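Local coordinates for hypothetical protein 19.1 (Bacillus phage spp1, PDB 2X8K) that forms, as a homohexamer, a wide channel at the distal tip of the phage tail and stays attached to it after DNA ejection, at residues F23-Y34 with P57-F68. Residues are numbered along the deposited sequence; the frame is centred on the assembly and turned at random.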
ATOM      1  N   PHE C  23      24.584 -15.792 -18.810  1.00 76.75           N
ATOM      2  CA  PHE C  23      23.432 -15.018 -18.390  1.00 74.42           C
ATOM      3  C   PHE C  23      23.080 -13.918 -19.395  1.00 79.80           C
ATOM      4  O   PHE C  23      23.865 -13.602 -20.277  1.00 80.86           O
ATOM      5  CB  PHE C  23      23.601 -14.452 -16.975  1.00 73.92           C
ATOM      6  CG  PHE C  23      24.805 -13.560 -16.791  1.00 74.57           C
ATOM      7  CD1 PHE C  23      25.920 -14.008 -16.104  1.00 77.97           C
ATOM      8  CD2 PHE C  23      24.844 -12.283 -17.348  1.00 74.64           C
ATOM      9  CE1 PHE C  23      27.043 -13.192 -15.967  1.00 77.98           C
ATOM     10  CE2 PHE C  23      25.960 -11.465 -17.187  1.00 75.41           C
ATOM     11  CZ  PHE C  23      27.045 -11.918 -16.486  1.00 73.91           C
ATOM     12  N   LEU C  24      21.900 -13.340 -19.235  1.00 76.50           N
ATOM     13  CA  LEU C  24      21.290 -12.321 -20.069  1.00 76.77           C
ATOM     14  C   LEU C  24      21.239 -11.022 -19.278  1.00 79.24           C
ATOM     15  O   LEU C  24      20.724 -11.004 -18.166  1.00 78.70           O
ATOM     16  CB  LEU C  24      19.867 -12.820 -20.379  1.00 78.63           C
ATOM     17  CG  LEU C  24      19.229 -12.434 -21.703  1.00 85.83           C
ATOM     18  CD1 LEU C  24      18.442 -11.174 -21.577  1.00 84.17           C
ATOM     19  CD2 LEU C  24      20.237 -12.412 -22.860  1.00 91.26           C
ATOM     20  N   VAL C  25      21.790  -9.939 -19.819  1.00 75.62           N
ATOM     21  CA  VAL C  25      21.871  -8.664 -19.097  1.00 72.97           C
ATOM     22  C   VAL C  25      20.669  -7.752 -19.266  1.00 81.28           C
ATOM     23  O   VAL C  25      20.434  -7.252 -20.365  1.00 83.64           O
ATOM     24  CB  VAL C  25      23.202  -7.935 -19.366  1.00 74.53           C
ATOM     25  CG1 VAL C  25      23.265  -6.631 -18.606  1.00 72.29           C
ATOM     26  CG2 VAL C  25      24.375  -8.811 -18.991  1.00 74.54           C
ATOM     27  N   GLN C  26      19.932  -7.511 -18.160  1.00 78.76           N
ATOM     28  CA  GLN C  26      18.789  -6.598 -18.070  1.00 78.49           C
ATOM     29  C   GLN C  26      19.317  -5.180 -18.108  1.00 82.08           C
ATOM     30  O   GLN C  26      18.916  -4.415 -18.980  1.00 83.61           O
ATOM     31  CB  GLN C  26      18.065  -6.754 -16.739  1.00 79.45           C
ATOM     32  CG  GLN C  26      17.121  -7.922 -16.608  1.00 99.44           C
ATOM     33  CD  GLN C  26      15.965  -7.565 -15.693  1.00124.88           C
ATOM     34  OE1 GLN C  26      15.514  -6.416 -15.654  1.00123.52           O
ATOM     35  NE2 GLN C  26      15.403  -8.559 -14.987  1.00111.58           N
ATOM     36  N   GLU C  27      20.200  -4.816 -17.145  1.00 76.22           N
ATOM     37  CA  GLU C  27      20.790  -3.483 -17.055  1.00 75.01           C
ATOM     38  C   GLU C  27      22.084  -3.464 -16.297  1.00 75.33           C
ATOM     39  O   GLU C  27      22.317  -4.342 -15.478  1.00 74.66           O
ATOM     40  CB  GLU C  27      19.806  -2.436 -16.502  1.00 76.09           C
ATOM     41  CG  GLU C  27      19.303  -2.668 -15.093  1.00 89.58           C
ATOM     42  CD  GLU C  27      18.864  -1.411 -14.360  1.00122.37           C
ATOM     43  OE1 GLU C  27      18.167  -0.568 -14.974  1.00100.81           O
ATOM     44  OE2 GLU C  27      19.187  -1.287 -13.155  1.00133.04           O
ATOM     45  N   VAL C  28      22.925  -2.452 -16.575  1.00 69.93           N
ATOM     46  CA  VAL C  28      24.238  -2.267 -15.962  1.00 69.13           C
ATOM     47  C   VAL C  28      24.270  -0.895 -15.309  1.00 71.31           C
ATOM     48  O   VAL C  28      24.328   0.124 -16.008  1.00 75.53           O
ATOM     49  CB  VAL C  28      25.407  -2.439 -17.002  1.00 74.07           C
ATOM     50  CG1 VAL C  28      26.773  -2.107 -16.397  1.00 73.24           C
ATOM     51  CG2 VAL C  28      25.417  -3.832 -17.617  1.00 74.88           C
ATOM     52  N   ARG C  29      24.227  -0.864 -13.990  1.00 62.64           N
ATOM     53  CA  ARG C  29      24.349   0.365 -13.196  1.00 59.92           C
ATOM     54  C   ARG C  29      25.840   0.504 -12.775  1.00 60.80           C
ATOM     55  O   ARG C  29      26.598  -0.457 -12.853  1.00 61.08           O
ATOM     56  CB  ARG C  29      23.443   0.303 -11.959  1.00 56.28           C
ATOM     57  CG  ARG C  29      21.978   0.444 -12.249  1.00 56.10           C
ATOM     58  CD  ARG C  29      21.191   0.081 -11.034  1.00 65.53           C
ATOM     59  NE  ARG C  29      21.055  -1.377 -10.866  1.00 78.40           N
ATOM     60  CZ  ARG C  29      21.522  -2.043  -9.814  1.00 97.52           C
ATOM     61  NH1 ARG C  29      22.146  -1.404  -8.832  1.00 84.27           N
ATOM     62  NH2 ARG C  29      21.362  -3.352  -9.726  1.00 88.49           N
ATOM     63  N   GLY C  30      26.247   1.688 -12.377  1.00 54.95           N
ATOM     64  CA  GLY C  30      27.624   1.946 -11.990  1.00 55.68           C
ATOM     65  C   GLY C  30      28.415   2.767 -12.993  1.00 63.80           C
ATOM     66  O   GLY C  30      29.597   3.049 -12.760  1.00 65.40           O
ATOM     67  N   ARG C  31      27.811   3.122 -14.144  1.00 61.35           N
ATOM     68  CA  ARG C  31      28.568   3.906 -15.127  1.00 63.17           C
ATOM     69  C   ARG C  31      27.848   5.180 -15.622  1.00 67.54           C
ATOM     70  O   ARG C  31      27.742   5.458 -16.813  1.00 66.39           O
ATOM     71  CB  ARG C  31      29.184   3.031 -16.232  1.00 65.73           C
ATOM     72  CG  ARG C  31      28.172   2.292 -17.051  1.00 70.09           C
ATOM     73  CD  ARG C  31      28.682   0.926 -17.367  1.00 64.08           C
ATOM     74  NE  ARG C  31      28.366   0.540 -18.743  1.00 72.73           N
ATOM     75  CZ  ARG C  31      27.139   0.345 -19.212  1.00 80.57           C
ATOM     76  NH1 ARG C  31      26.076   0.564 -18.438  1.00 61.78           N
ATOM     77  NH2 ARG C  31      26.958  -0.042 -20.459  1.00 53.23           N
ATOM     78  N   SER C  32      27.339   5.949 -14.663  1.00 65.07           N
ATOM     79  CA  SER C  32      26.647   7.193 -14.929  1.00 64.15           C
ATOM     80  C   SER C  32      27.537   8.255 -14.288  1.00 67.35           C
ATOM     81  O   SER C  32      28.722   7.985 -14.007  1.00 68.17           O
ATOM     82  CB  SER C  32      25.313   7.203 -14.191  1.00 66.08           C
ATOM     83  OG  SER C  32      24.371   8.136 -14.707  1.00 74.62           O
ATOM     84  N   VAL C  33      26.965   9.454 -14.062  1.00 60.69           N
ATOM     85  CA  VAL C  33      27.623  10.600 -13.464  1.00 59.69           C
ATOM     86  C   VAL C  33      28.346  10.218 -12.170  1.00 65.13           C
ATOM     87  O   VAL C  33      27.713   9.862 -11.184  1.00 66.22           O
ATOM     88  CB  VAL C  33      26.666  11.806 -13.291  1.00 61.75           C
ATOM     89  CG1 VAL C  33      27.474  13.082 -13.087  1.00 62.97           C
ATOM     90  CG2 VAL C  33      25.751  11.960 -14.486  1.00 60.72           C
ATOM     91  N   TYR C  34      29.663  10.219 -12.197  1.00 62.07           N
ATOM     92  CA  TYR C  34      30.447   9.832 -11.033  1.00 62.01           C
ATOM     93  C   TYR C  34      30.359  10.851  -9.910  1.00 72.10           C
ATOM     94  O   TYR C  34      30.230  12.032 -10.173  1.00 74.42           O
ATOM     95  CB  TYR C  34      31.882   9.584 -11.416  1.00 61.94           C
ATOM     96  CG  TYR C  34      32.505   8.417 -10.700  1.00 62.47           C
ATOM     97  CD1 TYR C  34      32.303   7.123 -11.142  1.00 63.38           C
ATOM     98  CD2 TYR C  34      33.358   8.612  -9.618  1.00 64.92           C
ATOM     99  CE1 TYR C  34      32.887   6.041 -10.492  1.00 65.99           C
ATOM    100  CE2 TYR C  34      33.977   7.544  -8.980  1.00 66.13           C
ATOM    101  CZ  TYR C  34      33.733   6.257  -9.414  1.00 70.73           C
ATOM    102  OH  TYR C  34      34.324   5.198  -8.761  1.00 64.87           O
ATOM    103  N   PRO C  57      35.776   8.090  -5.307  1.00 65.24           N
ATOM    104  CA  PRO C  57      35.538   6.777  -4.676  1.00 64.72           C
ATOM    105  C   PRO C  57      35.834   5.615  -5.643  1.00 72.38           C
ATOM    106  O   PRO C  57      35.951   5.826  -6.852  1.00 73.21           O
ATOM    107  CB  PRO C  57      34.069   6.837  -4.325  1.00 63.08           C
ATOM    108  CG  PRO C  57      33.489   7.737  -5.320  1.00 66.01           C
ATOM    109  CD  PRO C  57      34.508   8.795  -5.558  1.00 63.79           C
ATOM    110  N   ALA C  58      35.971   4.396  -5.123  1.00 69.03           N
ATOM    111  CA  ALA C  58      36.202   3.232  -5.966  1.00 67.80           C
ATOM    112  C   ALA C  58      34.891   2.960  -6.705  1.00 65.38           C
ATOM    113  O   ALA C  58      33.873   3.449  -6.253  1.00 64.61           O
ATOM    114  CB  ALA C  58      36.565   2.051  -5.104  1.00 69.66           C
ATOM    115  N   ARG C  59      34.905   2.255  -7.843  1.00 59.10           N
ATOM    116  CA  ARG C  59      33.694   2.038  -8.617  1.00 58.08           C
ATOM    117  C   ARG C  59      33.035   0.702  -8.360  1.00 68.60           C
ATOM    118  O   ARG C  59      33.732  -0.302  -8.265  1.00 73.82           O
ATOM    119  CB  ARG C  59      33.995   2.243 -10.095  1.00 55.12           C
ATOM    120  CG  ARG C  59      32.911   1.884 -11.107  1.00 56.46           C
ATOM    121  CD  ARG C  59      33.374   2.278 -12.506  1.00 62.62           C
ATOM    122  NE  ARG C  59      32.475   3.292 -13.035  1.00 79.77           N
ATOM    123  CZ  ARG C  59      32.870   4.397 -13.650  1.00 92.96           C
ATOM    124  NH1 ARG C  59      34.158   4.617 -13.859  1.00 59.69           N
ATOM    125  NH2 ARG C  59      31.972   5.285 -14.079  1.00 89.99           N
ATOM    126  N   GLU C  60      31.698   0.686  -8.233  1.00 62.69           N
ATOM    127  CA  GLU C  60      30.945  -0.558  -8.110  1.00 62.54           C
ATOM    128  C   GLU C  60      30.046  -0.677  -9.349  1.00 65.33           C
ATOM    129  O   GLU C  60      29.206   0.209  -9.592  1.00 65.94           O
ATOM    130  CB  GLU C  60      30.102  -0.605  -6.834  1.00 63.74           C
ATOM    131  CG  GLU C  60      30.710  -1.447  -5.728  1.00 82.48           C
ATOM    132  CD  GLU C  60      30.534  -2.949  -5.831  1.00106.07           C
ATOM    133  OE1 GLU C  60      31.467  -3.688  -5.438  1.00 85.72           O
ATOM    134  OE2 GLU C  60      29.453  -3.390  -6.282  1.00106.04           O
ATOM    135  N   LEU C  61      30.279  -1.707 -10.164  1.00 58.14           N
ATOM    136  CA  LEU C  61      29.494  -1.945 -11.359  1.00 56.68           C
ATOM    137  C   LEU C  61      28.429  -2.947 -10.950  1.00 63.75           C
ATOM    138  O   LEU C  61      28.743  -3.945 -10.302  1.00 64.88           O
ATOM    139  CB  LEU C  61      30.370  -2.496 -12.500  1.00 57.06           C
ATOM    140  CG  LEU C  61      31.220  -1.477 -13.245  1.00 61.99           C
ATOM    141  CD1 LEU C  61      32.281  -2.159 -14.098  1.00 64.51           C
ATOM    142  CD2 LEU C  61      30.370  -0.531 -14.087  1.00 60.46           C
ATOM    143  N   GLU C  62      27.175  -2.684 -11.295  1.00 60.45           N
ATOM    144  CA  GLU C  62      26.098  -3.550 -10.880  1.00 60.85           C
ATOM    145  C   GLU C  62      25.410  -4.076 -12.094  1.00 69.67           C
ATOM    146  O   GLU C  62      24.687  -3.341 -12.753  1.00 72.81           O
ATOM    147  CB  GLU C  62      25.112  -2.819  -9.941  1.00 61.21           C
ATOM    148  CG  GLU C  62      25.597  -1.482  -9.381  1.00 75.43           C
ATOM    149  CD  GLU C  62      25.295  -1.223  -7.911  1.00114.00           C
ATOM    150  OE1 GLU C  62      24.274  -0.554  -7.622  1.00111.38           O
ATOM    151  OE2 GLU C  62      26.088  -1.668  -7.049  1.00113.39           O
ATOM    152  N   VAL C  63      25.639  -5.339 -12.411  1.00 65.76           N
ATOM    153  CA  VAL C  63      25.018  -5.986 -13.561  1.00 65.20           C
ATOM    154  C   VAL C  63      23.794  -6.766 -13.119  1.00 72.89           C
ATOM    155  O   VAL C  63      23.929  -7.704 -12.332  1.00 74.48           O
ATOM    156  CB  VAL C  63      26.033  -6.897 -14.286  1.00 68.13           C
ATOM    157  CG1 VAL C  63      25.414  -7.536 -15.529  1.00 68.16           C
ATOM    158  CG2 VAL C  63      27.307  -6.129 -14.621  1.00 67.38           C
ATOM    159  N   ASP C  64      22.609  -6.395 -13.635  1.00 70.58           N
ATOM    160  CA  ASP C  64      21.326  -7.070 -13.386  1.00 70.72           C
ATOM    161  C   ASP C  64      21.124  -8.106 -14.490  1.00 74.91           C
ATOM    162  O   ASP C  64      20.895  -7.749 -15.636  1.00 75.58           O
ATOM    163  CB  ASP C  64      20.171  -6.050 -13.335  1.00 72.66           C
ATOM    164  CG  ASP C  64      20.152  -5.225 -12.065  1.00 95.28           C
ATOM    165  OD1 ASP C  64      20.178  -3.967 -12.164  1.00 99.98           O
ATOM    166  OD2 ASP C  64      20.168  -5.821 -10.975  1.00103.09           O
ATOM    167  N   ALA C  65      21.294  -9.375 -14.163  1.00 72.24           N
ATOM    168  CA  ALA C  65      21.220 -10.459 -15.143  1.00 73.96           C
ATOM    169  C   ALA C  65      20.128 -11.521 -14.902  1.00 81.46           C
ATOM    170  O   ALA C  65      19.601 -11.667 -13.798  1.00 79.50           O
ATOM    171  CB  ALA C  65      22.569 -11.143 -15.224  1.00 74.53           C
ATOM    172  N   ILE C  66      19.837 -12.288 -15.950  1.00 80.85           N
ATOM    173  CA  ILE C  66      18.937 -13.420 -15.916  1.00 82.53           C
ATOM    174  C   ILE C  66      19.777 -14.604 -16.322  1.00 88.33           C
ATOM    175  O   ILE C  66      20.314 -14.634 -17.423  1.00 87.16           O
ATOM    176  CB  ILE C  66      17.685 -13.234 -16.810  1.00 86.76           C
ATOM    177  CG1 ILE C  66      16.708 -12.290 -16.132  1.00 86.54           C
ATOM    178  CG2 ILE C  66      17.008 -14.571 -17.093  1.00 88.57           C
ATOM    179  CD1 ILE C  66      15.794 -11.679 -17.040  1.00 99.90           C
ATOM    180  N   VAL C  67      19.914 -15.566 -15.420  1.00 88.33           N
ATOM    181  CA  VAL C  67      20.686 -16.766 -15.687  1.00 90.70           C
ATOM    182  C   VAL C  67      19.784 -17.670 -16.489  1.00101.22           C
ATOM    183  O   VAL C  67      18.811 -18.177 -15.940  1.00100.85           O
ATOM    184  CB  VAL C  67      21.198 -17.443 -14.396  1.00 93.11           C
ATOM    185  CG1 VAL C  67      22.041 -18.660 -14.742  1.00 94.22           C
ATOM    186  CG2 VAL C  67      21.991 -16.461 -13.534  1.00 90.73           C
ATOM    187  N   PHE C  68      20.052 -17.816 -17.804  1.00103.96           N
ATOM    188  CA  PHE C  68      19.198 -18.661 -18.640  1.00107.67           C
ATOM    189  C   PHE C  68      19.435 -20.114 -18.361  1.00115.78           C
ATOM    190  O   PHE C  68      20.568 -20.585 -18.478  1.00115.34           O
ATOM    191  CB  PHE C  68      19.281 -18.350 -20.144  1.00110.87           C
ATOM    192  CG  PHE C  68      20.546 -17.746 -20.697  1.00112.21           C
ATOM    193  CD1 PHE C  68      21.702 -18.508 -20.819  1.00116.95           C
ATOM    194  CD2 PHE C  68      20.549 -16.454 -21.214  1.00113.42           C
ATOM    195  CE1 PHE C  68      22.856 -17.967 -21.395  1.00117.71           C
ATOM    196  CE2 PHE C  68      21.698 -15.918 -21.791  1.00116.22           C
ATOM    197  CZ  PHE C  68      22.848 -16.674 -21.868  1.00115.39           C
TER
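V25 CG2 meets V63 CG1 at 3.8 Å on the packed face of an antiparallel pair in the RIFT-related tail domain, where 23-29, the outermost strand of its sheet within this chain, lies along 59-67. F23, V28 and A65 share this face: the F23 ring lies obliquely against A65 CB and V63 CG1, with V25 CG2 at its edge, while F97 of strand 93-97 covers V28 and L61. Between V25 and E27 the register slips by one. Q26 and E27 both face D64 there, a classic beta bulge; Q26 N donates to D64 O at 2.7 Å, E27 N only weakly to the same oxygen.

On the other face the L24/I66 half is apolar, packed by F121 of a neighbouring subunit; the E27, R29, E62 and D64 half is polar and partly solvent-open. R29, bent at chi3 (-80°), meets D64 side-on: R29 NE at 3.0 Å and NH2 at 2.8 Å both bond D64 OD1, near the guanidinium plane. D64 OD2 also bonds T125 OG1 on strand 122-130. R29 NH1 forms a salt bridge with E62 OE1 at 2.6 Å, and E62 CB sits over one guanidinium face. R29 NE also forms a salt bridge with E27 OE2.

From G30 on, the first segment leaves the sheet as a loop and side chains take over. R59 NE bonds G30 O almost straight, 2.9 Å and 174°, and Y34 CE1 lies over the centre of the R59 guanidinium; R59 NH2 also reaches L252 O. The Y34 hydroxyl donates to P57 O from above the carbonyl plane.

The E27 and D64 carboxylates lie side by side; R29, bonding both and E62, probably offsets much of their repulsion, with T125 OG1 a further partner for D64.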